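Local atomic coordinates of 3-keto-5-aminohexanoate cleavage enzyme (Burkholderia xenovorans LB400, PDB entry 3E49), a protein that probably cleaves 3-keto-5-aminohexanoate in a zinc-dependent reaction, as a TIM-barrel member of the beta-keto acid cleavage enzyme family. Residues E212-M217 with Y229-L234; H216-A221 with A248-N253; E96-P101 with L146-T151. All blocks are in the same frame, centred on the assembly; numbering follows the deposited sequence. Where two conformers were deposited one is given.

Contact 1: E212-M217 with Y229-L234; sequences EDLAHM and YVWSIL
L214 overlaps the outer end of the W231 indole, and its CD2 methyl lies 3.8 Å from W231 CH2. The same methyl is 4.1 Å from W231 CZ2, so it straddles the CZ2-CH2 side of the six-membered ring. It meets the indole in the ring plane, at the edge, and the two side chains cross at about a right angle. Both residues hold CG anti to the backbone N (chi1 179° for L214, -176° for W231). In W231 this carries the long indole across from the strand to the helix.

A second, looser apolar approach runs from L214 CD1 to I233 CG1 at 4.5 Å. I233 does more for the contact by covering the tryptophan: its CD1 sits 3.4 Å above the indole plane, over the ring centre. On the opposite face Y229 OH stands 4.3 Å from the plane, displaced toward the rim. Of the alternate strand residues, I233 therefore covers one face of the indole and Y229 brings its hydroxyl to the outer part of the other, while L214 meets the edge.

The indole is also held by its polar end, since NE1 hydrogen-bonds to T199 OG1 on strand 195-201, which fixes the ring's rotation. M217, a selenomethionine, turns its end away from the W231 strand to pack on T199 and F201.

The backbones stay well apart, with L214 CA 8.6 Å from I233 CA, a gap filled by apolar side chains. Strand 195-201, helix 211-225 and strand 229-235 follow one another in the chain, and the two strands pair in parallel: this is the beta-alpha-beta crossover of a TIM barrel, its helix packed on the outside of the strand that follows.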
loop_
_atom_site.group_PDB
_atom_site.type_symbol
_atom_site.label_atom_id
_atom_site.label_comp_id
_atom_site.label_asym_id
_atom_site.label_seq_id
_atom_site.Cartn_x
_atom_site.Cartn_y
_atom_site.Cartn_z
ATOM N N GLU A 212 -3.964 -7.084 1.532
ATOM C CA GLU A 212 -3.379 -5.824 1.990
ATOM C C GLU A 212 -2.681 -5.932 3.334
ATOM O O GLU A 212 -1.706 -5.235 3.564
ATOM C CB GLU A 212 -4.471 -4.740 2.149
ATOM C CG GLU A 212 -5.153 -4.312 0.865
ATOM C CD GLU A 212 -4.369 -3.342 -0.005
ATOM O OE1 GLU A 212 -3.167 -3.092 0.250
ATOM O OE2 GLU A 212 -4.992 -2.781 -0.941
ATOM N N ASP A 213 -3.219 -6.757 4.230
ATOM C CA ASP A 213 -2.680 -6.923 5.540
ATOM C C ASP A 213 -1.311 -7.572 5.339
ATOM O O ASP A 213 -0.298 -7.115 5.902
ATOM C CB ASP A 213 -3.588 -7.805 6.435
ATOM C CG ASP A 213 -4.887 -7.155 6.795
ATOM O OD1 ASP A 213 -4.886 -5.929 6.954
ATOM O OD2 ASP A 213 -5.860 -7.901 7.017
ATOM N N LEU A 214 -1.279 -8.562 4.455
ATOM C CA LEU A 214 -0.018 -9.257 4.135
ATOM C C LEU A 214 1.025 -8.334 3.490
ATOM O O LEU A 214 2.226 -8.355 3.896
ATOM C CB LEU A 214 -0.303 -10.508 3.293
ATOM C CG LEU A 214 0.869 -11.389 2.826
ATOM C CD1 LEU A 214 0.383 -12.823 2.545
ATOM C CD2 LEU A 214 1.581 -10.718 1.588
ATOM N N ALA A 215 0.628 -7.564 2.478
ATOM C CA ALA A 215 1.549 -6.605 1.802
ATOM C C ALA A 215 2.106 -5.620 2.829
ATOM O O ALA A 215 3.259 -5.236 2.787
ATOM C CB ALA A 215 0.843 -5.836 0.635
ATOM N N HIS A 216 1.283 -5.162 3.755
ATOM C CA HIS A 216 1.811 -4.203 4.726
ATOM C C HIS A 216 2.795 -4.820 5.721
ATOM O O HIS A 216 3.799 -4.196 6.077
ATOM C CB HIS A 216 0.715 -3.481 5.442
ATOM C CG HIS A 216 1.189 -2.322 6.233
ATOM N ND1 HIS A 216 1.734 -1.197 5.663
ATOM C CD2 HIS A 216 1.209 -2.116 7.580
ATOM C CE1 HIS A 216 2.041 -0.332 6.601
ATOM N NE2 HIS A 216 1.709 -0.836 7.765
HETATM N N MSE A 217 2.555 -6.043 6.134
HETATM C CA MSE A 217 3.491 -6.681 6.996
HETATM C C MSE A 217 4.846 -6.825 6.287
HETATM O O MSE A 217 5.874 -6.545 6.882
HETATM C CB MSE A 217 2.944 -8.043 7.433
HETATM C CG MSE A 217 1.731 -7.987 8.392
HETATM SE SE MSE A 217 2.021 -7.100 10.036
HETATM C CE MSE A 217 3.307 -8.392 10.842
ATOM N N TYR A 229 16.234 -10.263 7.601
ATOM C CA TYR A 229 15.178 -11.112 8.111
ATOM C C TYR A 229 14.781 -12.137 7.073
ATOM O O TYR A 229 15.027 -11.942 5.871
ATOM C CB TYR A 229 13.980 -10.281 8.581
ATOM C CG TYR A 229 12.980 -9.874 7.525
ATOM C CD1 TYR A 229 13.270 -8.871 6.610
ATOM C CD2 TYR A 229 11.722 -10.464 7.477
ATOM C CE1 TYR A 229 12.348 -8.499 5.646
ATOM C CE2 TYR A 229 10.797 -10.092 6.541
ATOM C CZ TYR A 229 11.115 -9.106 5.623
ATOM O OH TYR A 229 10.183 -8.744 4.698
ATOM N N VAL A 230 14.262 -13.266 7.559
ATOM C CA VAL A 230 13.739 -14.352 6.745
ATOM C C VAL A 230 12.238 -14.391 7.046
ATOM O O VAL A 230 11.816 -14.535 8.193
ATOM C CB VAL A 230 14.400 -15.650 7.094
ATOM C CG1 VAL A 230 13.815 -16.809 6.259
ATOM C CG2 VAL A 230 15.913 -15.499 6.852
ATOM N N TRP A 231 11.442 -14.287 6.005
ATOM C CA TRP A 231 10.002 -14.150 6.158
ATOM C C TRP A 231 9.229 -15.436 5.984
ATOM O O TRP A 231 9.445 -16.172 5.017
ATOM C CB TRP A 231 9.561 -13.141 5.124
ATOM C CG TRP A 231 8.107 -12.791 5.179
ATOM C CD1 TRP A 231 7.318 -12.755 6.291
ATOM C CD2 TRP A 231 7.314 -12.305 4.095
ATOM N NE1 TRP A 231 6.053 -12.307 5.944
ATOM C CE2 TRP A 231 6.033 -12.036 4.603
ATOM C CE3 TRP A 231 7.559 -12.085 2.735
ATOM C CZ2 TRP A 231 4.994 -11.556 3.790
ATOM C CZ3 TRP A 231 6.504 -11.636 1.925
ATOM C CH2 TRP A 231 5.256 -11.376 2.466
ATOM N N SER A 232 8.292 -15.696 6.911
ATOM C CA SER A 232 7.422 -16.844 6.758
ATOM C C SER A 232 6.012 -16.360 7.006
ATOM O O SER A 232 5.770 -15.470 7.785
ATOM C CB SER A 232 7.753 -17.971 7.715
ATOM O OG SER A 232 7.019 -19.133 7.412
ATOM N N ILE A 233 5.112 -17.008 6.323
ATOM C CA ILE A 233 3.697 -16.676 6.386
ATOM C C ILE A 233 2.906 -17.765 7.082
ATOM O O ILE A 233 3.040 -18.958 6.740
ATOM C CB ILE A 233 3.174 -16.514 4.959
ATOM C CG1 ILE A 233 3.706 -15.208 4.301
ATOM C CG2 ILE A 233 1.651 -16.410 5.010
ATOM C CD1 ILE A 233 5.107 -15.251 3.749
ATOM N N LEU A 234 2.024 -17.348 8.015
ATOM C CA LEU A 234 1.117 -18.238 8.687
ATOM C C LEU A 234 -0.285 -17.640 8.527
ATOM O O LEU A 234 -0.560 -16.602 9.081
ATOM C CB LEU A 234 1.411 -18.304 10.180
ATOM C CG LEU A 234 0.748 -19.389 11.035
ATOM C CD1 LEU A 234 1.141 -19.169 12.512
ATOM C CD2 LEU A 234 -0.775 -19.421 10.899
#

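Contact 2: H216-A221 with A248-N253; sequences HMRRTA and AAQGAN
Q250 OE1 lies at the edge of the R218 guanidinium, somewhat out of its plane, and the amide plane is turned 59° from it. A second set of flat groups lies within helix 211-225. T220 OG1 is 3.6 Å above one face of the H216 ring, offset toward the rim, while it donates to H216 O. The R219 guanidinium comes in at that ring's edge, with NH1 hydrogen-bonded to H216 ND1. H216 was deposited in two conformers, so these ring contacts describe one of them.

Across the contact a single hydrogen bond is formed, from R218 NH1 to Q250 OE1 at 2.8 Å. Its N-H...O angle of 142° shows a noticeable bend. R218 CD also lies 3.3 Å from Q250 OE1, so the oxygen rests against the methylene as well as the nitrogen. The two extended side chains run alongside each other with opposite headings. With CG of R218 anti to the backbone N (chi1 -174°) and the chain straight as far as NE, the guanidinium is carried out from the helix to Q250.

Both groups have further partners that limit their rotation: R218 NE forms a salt bridge with D222, and Q250 NE2 bonds to I246 O. Each residue also lines the pocket holding 2-ethoxyethanol, probably from the crystallisation liquor, and packs on P211 of the third subunit.

G251, at positive phi, is the C-prime residue of a Schellman motif: G251 N bonds to A248 O at 3.2 Å, and A252 N to the carbonyl just before A248. The arginine of helix 211-225 thus reaches the turn that ends helix 240-248, just before the chain enters strand 253-256 beside strand 229-235.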
loop_
_atom_site.group_PDB
_atom_site.type_symbol
_atom_site.label_atom_id
_atom_site.label_comp_id
_atom_site.label_asym_id
_atom_site.label_seq_id
_atom_site.Cartn_x
_atom_site.Cartn_y
_atom_site.Cartn_z
ATOM N N HIS A 216 1.283 -5.162 3.755
ATOM C CA HIS A 216 1.811 -4.203 4.726
ATOM C C HIS A 216 2.795 -4.820 5.721
ATOM O O HIS A 216 3.799 -4.196 6.077
ATOM C CB HIS A 216 0.715 -3.481 5.442
ATOM C CG HIS A 216 1.189 -2.322 6.233
ATOM N ND1 HIS A 216 1.734 -1.197 5.663
ATOM C CD2 HIS A 216 1.209 -2.116 7.580
ATOM C CE1 HIS A 216 2.041 -0.332 6.601
ATOM N NE2 HIS A 216 1.709 -0.836 7.765
HETATM N N MSE A 217 2.555 -6.043 6.134
HETATM C CA MSE A 217 3.491 -6.681 6.996
HETATM C C MSE A 217 4.846 -6.825 6.287
HETATM O O MSE A 217 5.874 -6.545 6.882
HETATM C CB MSE A 217 2.944 -8.043 7.433
HETATM C CG MSE A 217 1.731 -7.987 8.392
HETATM SE SE MSE A 217 2.021 -7.100 10.036
HETATM C CE MSE A 217 3.307 -8.392 10.842
ATOM N N ARG A 218 4.843 -7.201 4.999
ATOM C CA ARG A 218 6.125 -7.310 4.274
ATOM C C ARG A 218 6.818 -5.964 4.114
ATOM O O ARG A 218 8.020 -5.830 4.261
ATOM C CB ARG A 218 5.922 -7.875 2.884
ATOM C CG ARG A 218 7.267 -8.109 2.222
ATOM C CD ARG A 218 7.160 -8.190 0.740
ATOM N NE ARG A 218 8.511 -8.341 0.244
ATOM C CZ ARG A 218 8.851 -8.690 -0.989
ATOM N NH1 ARG A 218 7.946 -8.957 -1.899
ATOM N NH2 ARG A 218 10.138 -8.805 -1.291
ATOM N N ARG A 219 6.062 -4.941 3.738
ATOM C CA ARG A 219 6.619 -3.609 3.538
ATOM C C ARG A 219 7.254 -3.094 4.827
ATOM O O ARG A 219 8.344 -2.483 4.802
ATOM C CB ARG A 219 5.365 -2.736 3.154
ATOM C CG ARG A 219 5.451 -1.350 2.871
ATOM C CD ARG A 219 3.998 -0.856 2.813
ATOM N NE ARG A 219 3.263 -1.470 1.714
ATOM C CZ ARG A 219 1.946 -1.714 1.737
ATOM N NH1 ARG A 219 1.242 -1.491 2.825
ATOM N NH2 ARG A 219 1.358 -2.270 0.695
ATOM N N THR A 220 6.619 -3.391 5.965
ATOM C CA THR A 220 7.061 -2.895 7.267
ATOM C C THR A 220 8.365 -3.590 7.584
ATOM O O THR A 220 9.323 -2.928 7.935
ATOM C CB THR A 220 6.118 -3.200 8.317
ATOM O OG1 THR A 220 4.886 -2.486 7.981
ATOM C CG2 THR A 220 6.580 -2.702 9.700
ATOM N N ALA A 221 8.279 -4.887 7.478
ATOM C CA ALA A 221 9.499 -5.744 7.768
ATOM C C ALA A 221 10.620 -5.348 6.838
ATOM O O ALA A 221 11.794 -5.220 7.290
ATOM C CB ALA A 221 9.137 -7.185 7.645
ATOM N N ALA A 248 4.798 -17.224 -0.956
ATOM C CA ALA A 248 5.756 -18.133 -1.659
ATOM C C ALA A 248 6.115 -17.564 -3.045
ATOM O O ALA A 248 7.291 -17.602 -3.491
ATOM C CB ALA A 248 5.161 -19.550 -1.792
ATOM N N ALA A 249 5.107 -16.959 -3.671
ATOM C CA ALA A 249 5.241 -16.349 -5.001
ATOM C C ALA A 249 6.137 -15.152 -5.017
ATOM O O ALA A 249 6.545 -14.740 -6.084
ATOM C CB ALA A 249 3.813 -15.960 -5.554
ATOM N N GLN A 250 6.473 -14.582 -3.862
ATOM C CA GLN A 250 7.285 -13.421 -3.830
ATOM C C GLN A 250 8.506 -13.621 -2.979
ATOM O O GLN A 250 9.052 -12.676 -2.432
ATOM C CB GLN A 250 6.496 -12.179 -3.409
ATOM C CG GLN A 250 5.953 -12.226 -2.009
ATOM C CD GLN A 250 4.988 -11.084 -1.761
ATOM O OE1 GLN A 250 5.407 -9.963 -1.429
ATOM N NE2 GLN A 250 3.710 -11.362 -1.893
ATOM N N GLY A 251 8.905 -14.878 -2.857
ATOM C CA GLY A 251 10.169 -15.216 -2.186
ATOM C C GLY A 251 10.083 -15.579 -0.714
ATOM O O GLY A 251 11.099 -15.832 -0.089
ATOM N N ALA A 252 8.879 -15.592 -0.145
ATOM C CA ALA A 252 8.761 -15.920 1.270
ATOM C C ALA A 252 8.753 -17.443 1.531
ATOM O O ALA A 252 8.638 -18.272 0.608
ATOM C CB ALA A 252 7.492 -15.341 1.837
ATOM N N ASN A 253 8.834 -17.767 2.819
ATOM C CA ASN A 253 8.769 -19.117 3.314
ATOM C C ASN A 253 7.379 -19.347 3.840
ATOM O O ASN A 253 6.614 -18.404 3.953
ATOM C CB ASN A 253 9.858 -19.300 4.338
ATOM C CG ASN A 253 11.198 -19.037 3.715
ATOM O OD1 ASN A 253 11.654 -19.819 2.869
ATOM N ND2 ASN A 253 11.808 -17.912 4.068
#

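Contact 3: E96-P101 with L146-T151; sequences EERLRP and LVFKNT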
loop_
_atom_site.group_PDB
_atom_site.type_symbol
_atom_site.label_atom_id
_atom_site.label_comp_id
_atom_site.label_asym_id
_atom_site.label_seq_id
_atom_site.Cartn_x
_atom_site.Cartn_y
_atom_site.Cartn_z
ATOM N N GLU A 96 6.902 -18.370 33.747
ATOM C CA GLU A 96 8.003 -19.290 34.100
ATOM C C GLU A 96 7.709 -20.670 33.528
ATOM O O GLU A 96 8.581 -21.343 32.988
ATOM C CB GLU A 96 8.143 -19.403 35.624
ATOM N N GLU A 97 6.450 -21.070 33.660
ATOM C CA GLU A 97 5.993 -22.359 33.185
ATOM C C GLU A 97 6.085 -22.416 31.665
ATOM O O GLU A 97 6.331 -23.478 31.080
ATOM C CB GLU A 97 4.545 -22.599 33.637
ATOM N N ARG A 98 5.851 -21.263 31.037
ATOM C CA ARG A 98 5.905 -21.154 29.583
ATOM C C ARG A 98 7.307 -21.462 29.048
ATOM O O ARG A 98 7.435 -22.177 28.062
ATOM C CB ARG A 98 5.373 -19.783 29.116
ATOM C CG ARG A 98 3.851 -19.777 28.917
ATOM C CD ARG A 98 3.217 -18.372 28.855
ATOM N NE ARG A 98 3.425 -17.686 27.573
ATOM C CZ ARG A 98 4.336 -16.739 27.326
ATOM N NH1 ARG A 98 5.175 -16.306 28.268
ATOM N NH2 ARG A 98 4.408 -16.208 26.110
ATOM N N LEU A 99 8.337 -20.982 29.732
ATOM C CA LEU A 99 9.718 -21.191 29.289
ATOM C C LEU A 99 10.414 -22.487 29.643
ATOM O O LEU A 99 11.504 -22.748 29.134
ATOM C CB LEU A 99 10.602 -20.045 29.786
ATOM C CG LEU A 99 10.780 -18.823 28.886
ATOM C CD1 LEU A 99 11.467 -17.694 29.659
ATOM C CD2 LEU A 99 11.612 -19.218 27.642
ATOM N N ARG A 100 9.827 -23.328 30.483
ATOM C CA ARG A 100 10.558 -24.541 30.891
ATOM C C ARG A 100 11.033 -25.476 29.780
ATOM O O ARG A 100 12.167 -25.936 29.803
ATOM C CB ARG A 100 9.808 -25.316 31.973
ATOM C CG ARG A 100 9.842 -24.616 33.309
ATOM C CD ARG A 100 9.530 -25.583 34.450
ATOM N NE ARG A 100 9.515 -24.899 35.752
ATOM C CZ ARG A 100 8.423 -24.514 36.411
ATOM N NH1 ARG A 100 7.207 -24.741 35.925
ATOM N NH2 ARG A 100 8.553 -23.896 37.578
ATOM N N PRO A 101 10.161 -25.798 28.821
ATOM C CA PRO A 101 10.601 -26.663 27.736
ATOM C C PRO A 101 11.801 -26.124 26.941
ATOM O O PRO A 101 12.770 -26.853 26.723
ATOM C CB PRO A 101 9.341 -26.775 26.856
ATOM C CG PRO A 101 8.230 -26.560 27.797
ATOM C CD PRO A 101 8.725 -25.498 28.716
ATOM N N LEU A 146 -9.223 -13.144 28.802
ATOM C CA LEU A 146 -7.805 -13.319 29.133
ATOM C C LEU A 146 -6.868 -12.644 28.125
ATOM O O LEU A 146 -7.193 -12.459 26.955
ATOM C CB LEU A 146 -7.502 -14.805 29.381
ATOM C CG LEU A 146 -8.231 -15.382 30.640
ATOM C CD1 LEU A 146 -8.016 -16.871 30.740
ATOM C CD2 LEU A 146 -7.847 -14.697 31.996
ATOM N N VAL A 147 -5.718 -12.204 28.615
ATOM C CA VAL A 147 -4.743 -11.539 27.769
ATOM C C VAL A 147 -3.612 -12.503 27.537
ATOM O O VAL A 147 -3.223 -13.200 28.462
ATOM C CB VAL A 147 -4.191 -10.267 28.472
ATOM C CG1 VAL A 147 -2.979 -9.738 27.751
ATOM C CG2 VAL A 147 -5.254 -9.191 28.528
ATOM N N PHE A 148 -3.089 -12.576 26.322
ATOM C CA PHE A 148 -1.894 -13.366 26.103
ATOM C C PHE A 148 -0.769 -12.373 26.422
ATOM O O PHE A 148 -0.506 -11.470 25.640
ATOM C CB PHE A 148 -1.803 -13.894 24.670
ATOM C CG PHE A 148 -0.682 -14.903 24.454
ATOM C CD1 PHE A 148 -0.303 -15.789 25.471
ATOM C CD2 PHE A 148 -0.082 -15.048 23.200
ATOM C CE1 PHE A 148 0.686 -16.751 25.262
ATOM C CE2 PHE A 148 0.903 -16.027 22.981
ATOM C CZ PHE A 148 1.285 -16.872 24.017
ATOM N N LYS A 149 -0.168 -12.526 27.597
ATOM C CA LYS A 149 0.843 -11.605 28.095
ATOM C C LYS A 149 2.246 -11.917 27.607
ATOM O O LYS A 149 2.736 -13.007 27.786
ATOM C CB LYS A 149 0.832 -11.573 29.637
ATOM C CG LYS A 149 2.042 -10.840 30.294
ATOM C CD LYS A 149 1.965 -10.809 31.856
ATOM C CE LYS A 149 3.150 -10.063 32.500
ATOM N NZ LYS A 149 4.461 -10.777 32.346
ATOM N N ASN A 150 2.848 -10.935 26.946
ATOM C CA ASN A 150 4.186 -11.000 26.408
ATOM C C ASN A 150 4.743 -9.569 26.506
ATOM O O ASN A 150 4.817 -8.893 25.485
ATOM C CB ASN A 150 4.097 -11.403 24.934
ATOM C CG ASN A 150 3.656 -12.847 24.726
ATOM O OD1 ASN A 150 4.409 -13.770 25.025
ATOM N ND2 ASN A 150 2.477 -13.044 24.130
ATOM N N THR A 151 5.062 -9.090 27.707
ATOM C CA THR A 151 5.538 -7.735 27.930
ATOM C C THR A 151 6.956 -7.503 27.411
ATOM O O THR A 151 7.677 -8.438 27.073
ATOM C CB THR A 151 5.519 -7.368 29.445
ATOM O OG1 THR A 151 6.436 -8.207 30.139
ATOM C CG2 THR A 151 4.098 -7.503 30.051
#
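R98 NH2 lies 2.7 Å from N150 OD1, the one hydrogen bond across the contact. Its N-H...O angle of 117° makes it weak, and it is doubtful as well, since N150 has two deposited conformers. A second polar neighbour, K149 O, makes no hydrogen bond to the arginine: it lies 3.8 Å above one face of the R98 guanidinium, offset toward its rim, so the carbonyl oxygen faces the flat cation without lying in its plane.

Aromatic contacts involve F148. R98 NE is 3.7 Å from F148 CE1, and the guanidinium and ring planes stand 86° apart, so the two groups are nearly perpendicular rather than stacked. The arginine chain bends at chi3 (77°), turning its flat end toward the loop. In one N150 conformer, and so with some doubt, ND2 lies 3.4 Å above one face of the F148 ring, offset toward the rim; F119 also meets F148, the two rings at about a right angle.

As for charge, K149 NZ stays 6.9 Å from R98 NH1. It forms salt bridges with D154 and with D145 of the second subunit.

Within the two segments, then, a buried guanidinium is met by two neutral oxygens and, obliquely, by the F148 ring. This is consistent with a charge-dipole attraction rather than an ion pair, joining helix 95-105 to strand 147-148 and the loop that follows it.

Contacts 1 and 2 adjoin, with centres 4 Å apart, and share H216 and M217 on helix 211-225. Their other segments meet as parallel neighbours: W231 O lies 2.8 Å from N253 N, and I233 N lies 3.1 Å from N253 O, both probable hydrogen bonds. Together they supply Y229, W231, R218 and Q250 to the 2-ethoxyethanol pocket. Contact 3 is separate, its centre about 24 Å from that of contact 1 and 28 Å from that of contact 2. It lies closer to the metal site of H50, H52 and E259, with the F148 side chain about 8 Å from the zinc ion. All three contacts touch the second subunit.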